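Local coordinates for protein complement factor MASP-3 (Homo sapiens, PDB 3DEM) that probably acts as a serine protease of the complement lectin pathway, with a CUB1-EGF-CUB2 region that interacts with mannan-binding lectin and ficolins, at residues V61-E64 against D65-L68; G242-A245 against P246-I249. All coordinates share one frame; numbering follows the deposited sequence.

Contact 1 (V61-E64 against D65-L68)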
ATOM      1  N   VAL A  61     -11.103 -10.005  18.828  1.00 40.53           N
ATOM      2  CA  VAL A  61     -10.627  -8.843  18.083  1.00 40.47           C
ATOM      3  C   VAL A  61     -11.774  -7.867  17.883  1.00 40.56           C
ATOM      4  O   VAL A  61     -12.802  -8.220  17.296  1.00 40.73           O
ATOM      5  CB  VAL A  61     -10.064  -9.246  16.703  1.00 40.61           C
ATOM      6  CG1 VAL A  61      -9.553  -8.021  15.955  1.00 40.32           C
ATOM      7  CG2 VAL A  61      -8.958 -10.292  16.859  1.00 40.32           C
ATOM      8  N   GLU A  62     -11.606  -6.642  18.366  1.00 40.52           N
ATOM      9  CA  GLU A  62     -12.703  -5.679  18.345  1.00 40.59           C
ATOM     10  C   GLU A  62     -12.243  -4.232  18.183  1.00 40.56           C
ATOM     11  O   GLU A  62     -11.056  -3.925  18.295  1.00 40.59           O
ATOM     12  CB  GLU A  62     -13.532  -5.806  19.625  1.00 40.51           C
ATOM     13  CG  GLU A  62     -12.798  -5.348  20.868  1.00 40.63           C
ATOM     14  CD  GLU A  62     -13.449  -5.831  22.150  1.00 40.84           C
ATOM     15  OE1 GLU A  62     -14.699  -5.894  22.208  1.00 41.02           O
ATOM     16  OE2 GLU A  62     -12.706  -6.144  23.104  1.00 40.63           O
ATOM     17  N   THR A  63     -13.198  -3.351  17.908  1.00 40.56           N
ATOM     18  CA  THR A  63     -12.953  -1.917  17.936  1.00 40.55           C
ATOM     19  C   THR A  63     -13.588  -1.357  19.202  1.00 40.63           C
ATOM     20  O   THR A  63     -13.934  -2.110  20.113  1.00 40.70           O
ATOM     21  CB  THR A  63     -13.532  -1.203  16.703  1.00 40.39           C
ATOM     22  OG1 THR A  63     -14.962  -1.235  16.750  1.00 40.71           O
ATOM     23  CG2 THR A  63     -13.056  -1.869  15.428  1.00 40.54           C
ATOM     24  N   GLU A  64     -13.748  -0.040  19.260  1.00 40.64           N
ATOM     25  CA  GLU A  64     -14.298   0.598  20.452  1.00 40.65           C
ATOM     26  C   GLU A  64     -15.806   0.381  20.605  1.00 40.65           C
ATOM     27  O   GLU A  64     -16.369   0.656  21.662  1.00 40.63           O
ATOM     28  CB  GLU A  64     -13.964   2.097  20.470  1.00 40.78           C
ATOM     29  CG  GLU A  64     -14.197   2.819  19.140  1.00 40.97           C
ATOM     30  CD  GLU A  64     -13.068   2.597  18.139  1.00 41.21           C
ATOM     31  OE1 GLU A  64     -12.026   3.281  18.242  1.00 41.38           O
ATOM     32  OE2 GLU A  64     -13.225   1.746  17.238  1.00 41.38           O
ATOM     33  N   ASP A  65     -16.454  -0.123  19.556  1.00 40.62           N
ATOM     34  CA  ASP A  65     -17.910  -0.272  19.565  1.00 40.64           C
ATOM     35  C   ASP A  65     -18.402  -1.457  18.736  1.00 40.65           C
ATOM     36  O   ASP A  65     -19.597  -1.575  18.463  1.00 40.75           O
ATOM     37  CB  ASP A  65     -18.570   1.018  19.060  1.00 40.69           C
ATOM     38  CG  ASP A  65     -18.152   1.374  17.641  1.00 40.61           C
ATOM     39  OD1 ASP A  65     -18.548   2.449  17.148  1.00 40.77           O
ATOM     40  OD2 ASP A  65     -17.420   0.584  17.014  1.00 41.07           O
ATOM     41  N   GLN A  66     -17.484  -2.332  18.342  1.00 40.71           N
ATOM     42  CA  GLN A  66     -17.815  -3.397  17.404  1.00 40.76           C
ATOM     43  C   GLN A  66     -16.855  -4.575  17.541  1.00 40.64           C
ATOM     44  O   GLN A  66     -15.643  -4.405  17.458  1.00 40.79           O
ATOM     45  CB  GLN A  66     -17.770  -2.833  15.979  1.00 40.71           C
ATOM     46  CG  GLN A  66     -17.965  -3.839  14.853  1.00 40.79           C
ATOM     47  CD  GLN A  66     -17.822  -3.191  13.478  1.00 41.05           C
ATOM     48  OE1 GLN A  66     -17.951  -1.972  13.334  1.00 41.14           O
ATOM     49  NE2 GLN A  66     -17.549  -4.006  12.461  1.00 41.29           N
ATOM     50  N   VAL A  67     -17.401  -5.768  17.753  1.00 40.51           N
ATOM     51  CA  VAL A  67     -16.586  -6.975  17.789  1.00 40.50           C
ATOM     52  C   VAL A  67     -16.373  -7.494  16.370  1.00 40.51           C
ATOM     53  O   VAL A  67     -17.327  -7.829  15.672  1.00 40.55           O
ATOM     54  CB  VAL A  67     -17.215  -8.073  18.676  1.00 40.53           C
ATOM     55  CG1 VAL A  67     -16.396  -9.360  18.609  1.00 40.35           C
ATOM     56  CG2 VAL A  67     -17.327  -7.587  20.112  1.00 40.40           C
ATOM     57  N   LEU A  68     -15.113  -7.548  15.954  1.00 40.51           N
ATOM     58  CA  LEU A  68     -14.763  -7.955  14.598  1.00 40.57           C
ATOM     59  C   LEU A  68     -14.682  -9.469  14.440  1.00 40.56           C
ATOM     60  O   LEU A  68     -15.146 -10.020  13.438  1.00 40.52           O
ATOM     61  CB  LEU A  68     -13.436  -7.319  14.179  1.00 40.44           C
ATOM     62  CG  LEU A  68     -13.362  -5.792  14.243  1.00 40.57           C
ATOM     63  CD1 LEU A  68     -11.958  -5.303  13.926  1.00 40.63           C
ATOM     64  CD2 LEU A  68     -14.371  -5.165  13.300  1.00 40.50           C
TER
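Thr63 and Leu68 meet nearly at a right angle at the mouth of the turn joining strands 58-62 and 67-71, with Thr63 CG2 lying 3.9 Å from Leu68 CD1. The same Leu68 methyl also approaches Val61 CG1, 4.2 Å away, and Pro91 touches both Thr63 and Leu68, so a small apolar patch forms on this side of the hairpin.

Thr63 divides its branches between two tasks. With OG1 set between the backbone N and the carbonyl carbon (chi1 69°), the methyl is left to Leu68 while the hydroxyl turns into the loop. There Thr63 OG1 donates to Asp65 OD2 at 3.1 Å, reaching the carboxylate oxygen nearly in line with its C-O bond. Beside this bond the backbone closes the turn: Thr63 N binds Gln66 O at 2.7 Å in an almost straight bond (172°), and Leu68 N reaches Val61 O at 2.8 Å.

Between these two bonds Glu62 and Val67 form an antiparallel non-hydrogen-bonded pair. Their side chains share the other face of the sheet, where Glu62 OE1 passes 3.8 Å from Val67 CG2; Lys60 offers the glutamate a weak, long ion pair.

At the bend, Glu64 OE2 and Asp65 OD2 lie 4.4 Å apart, a like-charge approach that the hydroxyl donor to Asp65 may partly offset. In this edge hairpin of the CUB domain, two backbone bonds close the chain and methyl contacts pack one face, while a hydroxyl-carboxylate bond adds a side-chain tie across the acidic turn, probably limiting the rotation of Asp65.

Contact 2 (G242-A245 against P246-I249)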
ATOM      1  N   GLY A 242     -34.572  26.476 -12.341  1.00 40.34           N
ATOM      2  CA  GLY A 242     -35.578  25.479 -12.700  1.00 40.35           C
ATOM      3  C   GLY A 242     -35.467  24.919 -14.108  1.00 40.32           C
ATOM      4  O   GLY A 242     -34.428  25.025 -14.757  1.00 40.13           O
ATOM      5  N   GLU A 243     -36.558  24.316 -14.574  1.00 40.43           N
ATOM      6  CA  GLU A 243     -36.593  23.622 -15.859  1.00 40.58           C
ATOM      7  C   GLU A 243     -37.280  24.443 -16.941  1.00 40.56           C
ATOM      8  O   GLU A 243     -37.329  24.042 -18.098  1.00 40.53           O
ATOM      9  CB  GLU A 243     -37.317  22.281 -15.709  1.00 40.56           C
ATOM     10  CG  GLU A 243     -36.599  21.308 -14.787  1.00 41.05           C
ATOM     11  CD  GLU A 243     -37.505  20.203 -14.275  1.00 41.60           C
ATOM     12  OE1 GLU A 243     -38.178  19.550 -15.101  1.00 41.60           O
ATOM     13  OE2 GLU A 243     -37.542  19.990 -13.039  1.00 42.19           O
ATOM     14  N   LYS A 244     -37.810  25.593 -16.550  1.00 40.72           N
ATOM     15  CA  LYS A 244     -38.568  26.445 -17.451  1.00 40.65           C
ATOM     16  C   LYS A 244     -37.904  27.814 -17.504  1.00 40.55           C
ATOM     17  O   LYS A 244     -37.780  28.493 -16.485  1.00 40.62           O
ATOM     18  CB  LYS A 244     -40.002  26.580 -16.944  1.00 40.71           C
ATOM     19  CG  LYS A 244     -40.923  27.394 -17.838  1.00 41.01           C
ATOM     20  CD  LYS A 244     -41.775  26.492 -18.712  1.00 41.20           C
ATOM     21  CE  LYS A 244     -42.917  27.268 -19.359  1.00 41.31           C
ATOM     22  NZ  LYS A 244     -42.396  28.378 -20.209  1.00 41.46           N
ATOM     23  N   ALA A 245     -37.473  28.210 -18.693  1.00 40.41           N
ATOM     24  CA  ALA A 245     -36.793  29.487 -18.872  1.00 40.45           C
ATOM     25  C   ALA A 245     -37.764  30.650 -18.685  1.00 40.35           C
ATOM     26  O   ALA A 245     -38.951  30.516 -18.963  1.00 40.10           O
ATOM     27  CB  ALA A 245     -36.145  29.554 -20.246  1.00 40.17           C
ATOM     28  N   PRO A 246     -37.258  31.797 -18.195  1.00 40.45           N
ATOM     29  CA  PRO A 246     -38.127  32.966 -18.124  1.00 40.45           C
ATOM     30  C   PRO A 246     -38.570  33.375 -19.521  1.00 40.53           C
ATOM     31  O   PRO A 246     -37.907  33.049 -20.505  1.00 40.36           O
ATOM     32  CB  PRO A 246     -37.234  34.049 -17.506  1.00 40.61           C
ATOM     33  CG  PRO A 246     -35.839  33.540 -17.604  1.00 40.47           C
ATOM     34  CD  PRO A 246     -35.902  32.058 -17.678  1.00 40.30           C
ATOM     35  N   GLU A 247     -39.703  34.064 -19.603  1.00 40.50           N
ATOM     36  CA  GLU A 247     -40.186  34.594 -20.866  1.00 40.47           C
ATOM     37  C   GLU A 247     -39.180  35.601 -21.420  1.00 40.35           C
ATOM     38  O   GLU A 247     -38.368  36.143 -20.672  1.00 40.26           O
ATOM     39  CB  GLU A 247     -41.551  35.258 -20.665  1.00 40.57           C
ATOM     40  CG  GLU A 247     -42.601  34.325 -20.093  1.00 40.71           C
ATOM     41  CD  GLU A 247     -42.941  33.200 -21.047  1.00 41.37           C
ATOM     42  OE1 GLU A 247     -43.231  33.493 -22.226  1.00 41.29           O
ATOM     43  OE2 GLU A 247     -42.921  32.022 -20.622  1.00 42.15           O
ATOM     44  N   PRO A 248     -39.219  35.844 -22.738  1.00 40.30           N
ATOM     45  CA  PRO A 248     -38.321  36.812 -23.355  1.00 40.28           C
ATOM     46  C   PRO A 248     -38.347  38.153 -22.629  1.00 40.30           C
ATOM     47  O   PRO A 248     -39.407  38.609 -22.197  1.00 40.16           O
ATOM     48  CB  PRO A 248     -38.891  36.964 -24.767  1.00 40.26           C
ATOM     49  CG  PRO A 248     -39.552  35.664 -25.041  1.00 40.21           C
ATOM     50  CD  PRO A 248     -40.116  35.213 -23.724  1.00 40.36           C
ATOM     51  N   ILE A 249     -37.180  38.773 -22.500  1.00 40.33           N
ATOM     52  CA  ILE A 249     -37.061  40.031 -21.780  1.00 40.42           C
ATOM     53  C   ILE A 249     -36.703  41.183 -22.714  1.00 40.45           C
ATOM     54  O   ILE A 249     -35.629  41.189 -23.323  1.00 40.42           O
ATOM     55  CB  ILE A 249     -36.012  39.922 -20.658  1.00 40.48           C
ATOM     56  CG1 ILE A 249     -36.481  38.910 -19.611  1.00 40.49           C
ATOM     57  CG2 ILE A 249     -35.738  41.288 -20.026  1.00 40.28           C
ATOM     58  CD1 ILE A 249     -35.381  38.443 -18.668  1.00 40.74           C
TER
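Ala245 and Pro246 are neighbours in the chain, and the alanine methyl lies 3.6 Å from the ring carbon bonded to the proline nitrogen (Ala245 CB to Pro246 CD). The peptide between them is trans, for their CA atoms are 3.8 Å apart while Pro246 CD comes within 3.0 Å of Ala245 CA. Neither residue makes a hydrogen bond across the contact, and the proline nitrogen has no hydrogen to give. What the pair offers instead is an apolar surface, which rests on Phe209 of strand 205-209 and on Phe213; Pro246 also touches Phe240.

From Ala245 to Pro248 the backbone stays in the polyproline II region, Pro246 having phi -63° and psi 156°. Such a chain brings residues three apart back to about the same side, and Lys244 and Glu247 stand accordingly. The lysine chain starts with CG opposite the backbone N (chi1 -177°), then bends at its second and fourth torsions, while Glu247 folds at its second. The two side chains cross at a slant, leaving Lys244 NZ 3.7 Å from Glu247 OE2, a long salt bridge.

The link from strand 235-240 to strand 249-250 is therefore two-sided. Its alanine and proline sit on aromatic residues of the CUB domain, whereas a loose ion pair between exposed side chains spans the outer side, where solvent would probably weaken the attraction.

How the contacts relate
Contact 1 and contact 2 belong to the two CUB domains, on opposite sides of the chain's centre: their centres are 56 Å apart, and their nearest atoms about 40 Å, with the calcium-binding EGF domain between the CUB domains in sequence. Both domains pair two antiparallel four-stranded sheets of strand order 1-4-2-3. In that scheme the hairpin of contact 1 corresponds to strands 227-232 and 235-240; contact 2 lies in the loop that next leads to the other sheet's edge strand. Neither contact contributes a calcium ligand: the CUB sites use Glu49, Asp57, Asp102 and Ser104 in the first domain and Glu216, Asp226, Asp263 and Ser265 in the second, and the EGF domain binds a third calcium.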